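Local atomic coordinates of cytochrome P450 (Bacillus megaterium, PDB entry 5L92), a protein that binds heme and the steroid corticosterone and, as a member of the cytochrome P450 family, probably acts as a monooxygenase that oxidises such substrates. Residues E112-I115 with A116-T119; E181-Q184 with Q185-K189. All coordinates share one frame; numbering follows the deposited sequence.

Contact 1: E112-I115 with A116-T119; sequences EPKI and ARIT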
loop_
_atom_site.group_PDB
_atom_site.type_symbol
_atom_site.label_atom_id
_atom_site.label_comp_id
_atom_site.label_asym_id
_atom_site.label_seq_id
_atom_site.Cartn_x
_atom_site.Cartn_y
_atom_site.Cartn_z
ATOM N N GLU A 112 3.640 14.139 -13.693
ATOM C CA GLU A 112 3.498 13.218 -14.821
ATOM C C GLU A 112 4.729 13.172 -15.704
ATOM O O GLU A 112 5.210 12.060 -15.993
ATOM C CB GLU A 112 2.263 13.576 -15.648
ATOM C CG GLU A 112 0.966 13.099 -15.036
ATOM C CD GLU A 112 -0.152 12.987 -16.064
ATOM O OE1 GLU A 112 0.044 12.310 -17.112
ATOM O OE2 GLU A 112 -1.222 13.593 -15.827
ATOM N N PRO A 113 5.296 14.306 -16.157
ATOM C CA PRO A 113 6.457 14.224 -17.066
ATOM C C PRO A 113 7.690 13.653 -16.403
ATOM O O PRO A 113 8.500 13.009 -17.083
ATOM C CB PRO A 113 6.674 15.688 -17.514
ATOM C CG PRO A 113 5.412 16.426 -17.115
ATOM C CD PRO A 113 4.931 15.697 -15.872
ATOM N N LYS A 114 7.874 13.886 -15.101
ATOM C CA LYS A 114 8.926 13.185 -14.373
ATOM C C LYS A 114 8.674 11.679 -14.393
ATOM O O LYS A 114 9.572 10.884 -14.690
ATOM C CB LYS A 114 9.017 13.691 -12.922
ATOM C CG LYS A 114 9.559 15.084 -12.761
ATOM C CD LYS A 114 9.677 15.501 -11.287
ATOM C CE LYS A 114 10.134 16.948 -11.174
ATOM N NZ LYS A 114 10.023 17.504 -9.787
ATOM N N ILE A 115 7.450 11.268 -14.076
ATOM C CA ILE A 115 7.147 9.837 -14.026
ATOM C C ILE A 115 7.371 9.209 -15.394
ATOM O O ILE A 115 7.961 8.125 -15.513
ATOM C CB ILE A 115 5.713 9.619 -13.507
ATOM C CG1 ILE A 115 5.641 10.029 -12.028
ATOM C CG2 ILE A 115 5.279 8.128 -13.652
ATOM C CD1 ILE A 115 4.272 10.433 -11.510
ATOM N N ALA A 116 6.966 9.906 -16.456
ATOM C CA ALA A 116 7.105 9.307 -17.780
ATOM C C ALA A 116 8.576 9.145 -18.141
ATOM O O ALA A 116 8.948 8.168 -18.803
ATOM C CB ALA A 116 6.326 10.133 -18.827
ATOM N N ARG A 117 9.438 10.035 -17.661
ATOM C CA ARG A 117 10.855 9.921 -18.004
ATOM C C ARG A 117 11.528 8.803 -17.227
ATOM O O ARG A 117 12.367 8.066 -17.767
ATOM C CB ARG A 117 11.589 11.241 -17.728
ATOM C CG ARG A 117 11.464 12.286 -18.808
ATOM C CD ARG A 117 12.473 13.441 -18.582
ATOM N NE ARG A 117 12.361 14.071 -17.268
ATOM C CZ ARG A 117 11.552 15.094 -16.972
ATOM N NH1 ARG A 117 10.746 15.615 -17.891
ATOM N NH2 ARG A 117 11.534 15.595 -15.736
ATOM N N ILE A 118 11.199 8.685 -15.949
ATOM C CA ILE A 118 11.742 7.585 -15.167
ATOM C C ILE A 118 11.310 6.266 -15.779
ATOM O O ILE A 118 12.118 5.338 -15.934
ATOM C CB ILE A 118 11.308 7.699 -13.702
ATOM C CG1 ILE A 118 11.841 9.017 -13.116
ATOM C CG2 ILE A 118 11.853 6.488 -12.917
ATOM C CD1 ILE A 118 11.160 9.429 -11.880
ATOM N N THR A 119 10.038 6.185 -16.181
ATOM C CA THR A 119 9.517 4.975 -16.810
ATOM C C THR A 119 10.350 4.617 -18.029
ATOM O O THR A 119 10.840 3.485 -18.156
ATOM C CB THR A 119 8.038 5.182 -17.188
ATOM O OG1 THR A 119 7.251 5.319 -15.997
ATOM C CG2 THR A 119 7.491 4.019 -17.992
#
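Thr119 holds OG1 anti to its carbonyl carbon (chi1 -66°), which swings the hydroxyl back over the preceding turn to Ile115, while the bend of Arg117 at chi3 (-56°) folds its guanidinium back over Pro113 and Lys114. The Thr119 hydroxyl donates to Ile115 O at 2.9 Å, from above the carbonyl plane, a familiar use of threonine inside alpha-helices. Thr119 N reaches the same oxygen, also at 2.9 Å but nearly in line with its C=O bond, so two donors of one residue grip a single carbonyl. Without the hydroxyl and methyl, as in an alanine here, Ile115 O is likely to keep only the backbone bond and a small gap to open beside Ile115 CG2. On the outer side, the guanidinium of Arg117 lies with one face over Pro113 O, 3.5 Å from NH1, and its NH2 rests 3.6 Å from Lys114 CG. Lys114 itself makes a cation-pi contact with Trp111. The helical ladder continues with Ile118 N to Lys114 O at 3.0 Å, an almost straight bond, and Ile118 CG1 leans on the same oxygen. Inward, Ile115 packs on Ile360 and Ile364 of helix 355-372, and Leu142 of helix 141-151 meets Ile115, Ile118 and Thr119.

Contact 2: E181-Q184 with Q185-K189; sequences EKLQ and QEKMK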
loop_
_atom_site.group_PDB
_atom_site.type_symbol
_atom_site.label_atom_id
_atom_site.label_comp_id
_atom_site.label_asym_id
_atom_site.label_seq_id
_atom_site.Cartn_x
_atom_site.Cartn_y
_atom_site.Cartn_z
ATOM N N GLU A 181 9.225 -13.137 18.121
ATOM C CA GLU A 181 9.960 -12.180 18.941
ATOM C C GLU A 181 11.229 -11.720 18.246
ATOM O O GLU A 181 11.665 -10.584 18.456
ATOM C CB GLU A 181 10.279 -12.779 20.316
ATOM C CG GLU A 181 9.159 -12.597 21.337
ATOM C CD GLU A 181 9.303 -13.503 22.556
ATOM O OE1 GLU A 181 10.449 -13.891 22.884
ATOM O OE2 GLU A 181 8.269 -13.831 23.185
ATOM N N LYS A 182 11.831 -12.575 17.417
ATOM C CA LYS A 182 12.981 -12.144 16.632
ATOM C C LYS A 182 12.586 -11.094 15.604
ATOM O O LYS A 182 13.367 -10.188 15.311
ATOM C CB LYS A 182 13.632 -13.329 15.926
ATOM C CG LYS A 182 14.901 -12.940 15.149
ATOM C CD LYS A 182 15.573 -14.147 14.500
ATOM C CE LYS A 182 16.758 -13.732 13.642
ATOM N NZ LYS A 182 17.376 -14.886 12.926
ATOM N N LEU A 183 11.401 -11.211 15.056
ATOM C CA LEU A 183 10.951 -10.289 14.045
ATOM C C LEU A 183 10.626 -8.976 14.662
ATOM O O LEU A 183 10.960 -7.979 14.123
ATOM C CB LEU A 183 9.782 -10.842 13.291
ATOM C CG LEU A 183 9.272 -9.933 12.194
ATOM C CD1 LEU A 183 10.223 -9.893 11.048
ATOM C CD2 LEU A 183 7.898 -10.368 11.767
ATOM N N GLN A 184 10.009 -8.992 15.820
ATOM C CA GLN A 184 9.719 -7.785 16.530
ATOM C C GLN A 184 11.007 -7.068 16.760
ATOM O O GLN A 184 11.058 -5.895 16.633
ATOM C CB GLN A 184 9.092 -8.038 17.889
ATOM C CG GLN A 184 7.721 -8.660 17.895
ATOM C CD GLN A 184 6.706 -7.784 17.163
ATOM O OE1 GLN A 184 5.804 -8.405 16.384
ATOM N NE2 GLN A 184 6.737 -6.560 17.295
ATOM N N GLN A 185 12.052 -7.784 17.113
ATOM C CA GLN A 185 13.330 -7.155 17.371
ATOM C C GLN A 185 13.895 -6.526 16.162
ATOM O O GLN A 185 14.460 -5.464 16.218
ATOM C CB GLN A 185 14.374 -8.131 17.906
ATOM C CG GLN A 185 14.129 -8.585 19.307
ATOM C CD GLN A 185 15.101 -9.643 19.752
ATOM O OE1 GLN A 185 16.129 -9.876 19.139
ATOM N NE2 GLN A 185 14.783 -10.267 20.816
ATOM N N GLU A 186 13.760 -7.217 15.055
ATOM C CA GLU A 186 14.319 -6.716 13.813
ATOM C C GLU A 186 13.536 -5.508 13.338
ATOM O O GLU A 186 14.109 -4.604 12.727
ATOM C CB GLU A 186 14.354 -7.827 12.755
ATOM C CG GLU A 186 15.244 -7.523 11.532
ATOM C CD GLU A 186 16.754 -7.539 11.829
ATOM O OE1 GLU A 186 17.128 -7.994 12.938
ATOM O OE2 GLU A 186 17.563 -7.098 10.941
ATOM N N LYS A 187 12.249 -5.438 13.677
ATOM C CA LYS A 187 11.477 -4.244 13.372
ATOM C C LYS A 187 11.941 -3.051 14.222
ATOM O O LYS A 187 12.180 -1.959 13.697
ATOM C CB LYS A 187 10.000 -4.539 13.566
ATOM C CG LYS A 187 9.443 -5.470 12.422
ATOM C CD LYS A 187 7.977 -5.800 12.567
ATOM C CE LYS A 187 7.523 -6.792 11.496
ATOM N NZ LYS A 187 6.568 -6.173 10.550
ATOM N N MET A 188 12.130 -3.259 15.524
ATOM C CA MET A 188 12.598 -2.175 16.389
ATOM C C MET A 188 13.949 -1.638 15.926
ATOM O O MET A 188 14.181 -0.426 15.916
ATOM C CB MET A 188 12.686 -2.669 17.833
ATOM C CG MET A 188 11.359 -2.927 18.490
ATOM S SD MET A 188 11.610 -3.751 20.076
ATOM C CE MET A 188 12.030 -2.362 21.152
ATOM N N LYS A 189 14.846 -2.520 15.508
ATOM C CA LYS A 189 16.138 -2.068 15.008
ATOM C C LYS A 189 16.004 -1.261 13.715
ATOM O O LYS A 189 16.736 -0.282 13.506
ATOM C CB LYS A 189 17.046 -3.275 14.817
ATOM C CG LYS A 189 18.337 -2.980 14.071
ATOM C CD LYS A 189 19.274 -4.183 14.055
ATOM C CE LYS A 189 20.720 -3.740 13.788
ATOM N NZ LYS A 189 21.560 -4.886 13.325
#
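Leu183 and Lys187, one turn apart, are the side-chain pair that meets across 181-184 and 185-189, on a partly exposed face. The aliphatic stem of the lysine slants across the leucine, and its CE settles against the branch, 3.6 Å from Leu183 CD2 and 3.7 Å from Leu183 CG. With CG anti to the backbone N (chi1 -179°), Leu183 presents its isopropyl group to the methylene, a contact of carbon with carbon. Closer to the backbone, Lys187 CG lies 3.4 Å from Leu183 O, the carbonyl that also receives Lys187 N at 2.9 Å, nearly along its own direction. The same residue pair is therefore joined twice, by a main-chain bond and by hydrocarbon packing.

Gln185 and Met188 lie back along the backbone. Gln185 CG passes 3.3 Å from Glu181 O, the acceptor for Gln185 N, and Met188 CG sits 3.5 Å from Gln184 O, which takes Met188 N. Lys182 and Glu186 carry opposite charges, but Lys182 NZ stays 6.9 Å from Glu186 OE1.

Farther out, a turn about the CD-CE bond (chi4 -113°) directs Lys187 NZ to Ile168 O and Ala170 O, the carbonyls at the end of helix 158-169 and just after it. These bonds fix the ammonium, while Leu183 packs against CE, the carbon that carries it. The Lys187 side chain comes within about 6 Å of the bound corticosterone, whose pocket includes Ile168. By their order in the fold, helices 158-169 and 177-207 correspond to the F and G helices of cytochromes P450, the pair that lies over the substrate pocket, joined here through Lys187.

In the fold
Following the chain from the N terminus, residues 112-119 come first, as the opening two turns of helix 112-125, and residues 181-189 follow in the early part of the long helix 177-207. Neither contact closes a loop, since each pairs residues three or four apart within one unbroken helix. They stand in series, neither nested nor crossed, and do not touch: their centres are 37 Å apart and their nearest atoms about 27 Å. Contact 1 faces helices 141-151 and 355-372, the latter soon after the heme ligand Cys352. Contact 2 ties helix 177-207 to the end of helix 158-169, on the steroid-binding side. Both lie peripherally, their centres about 21 Å from the chain's centre.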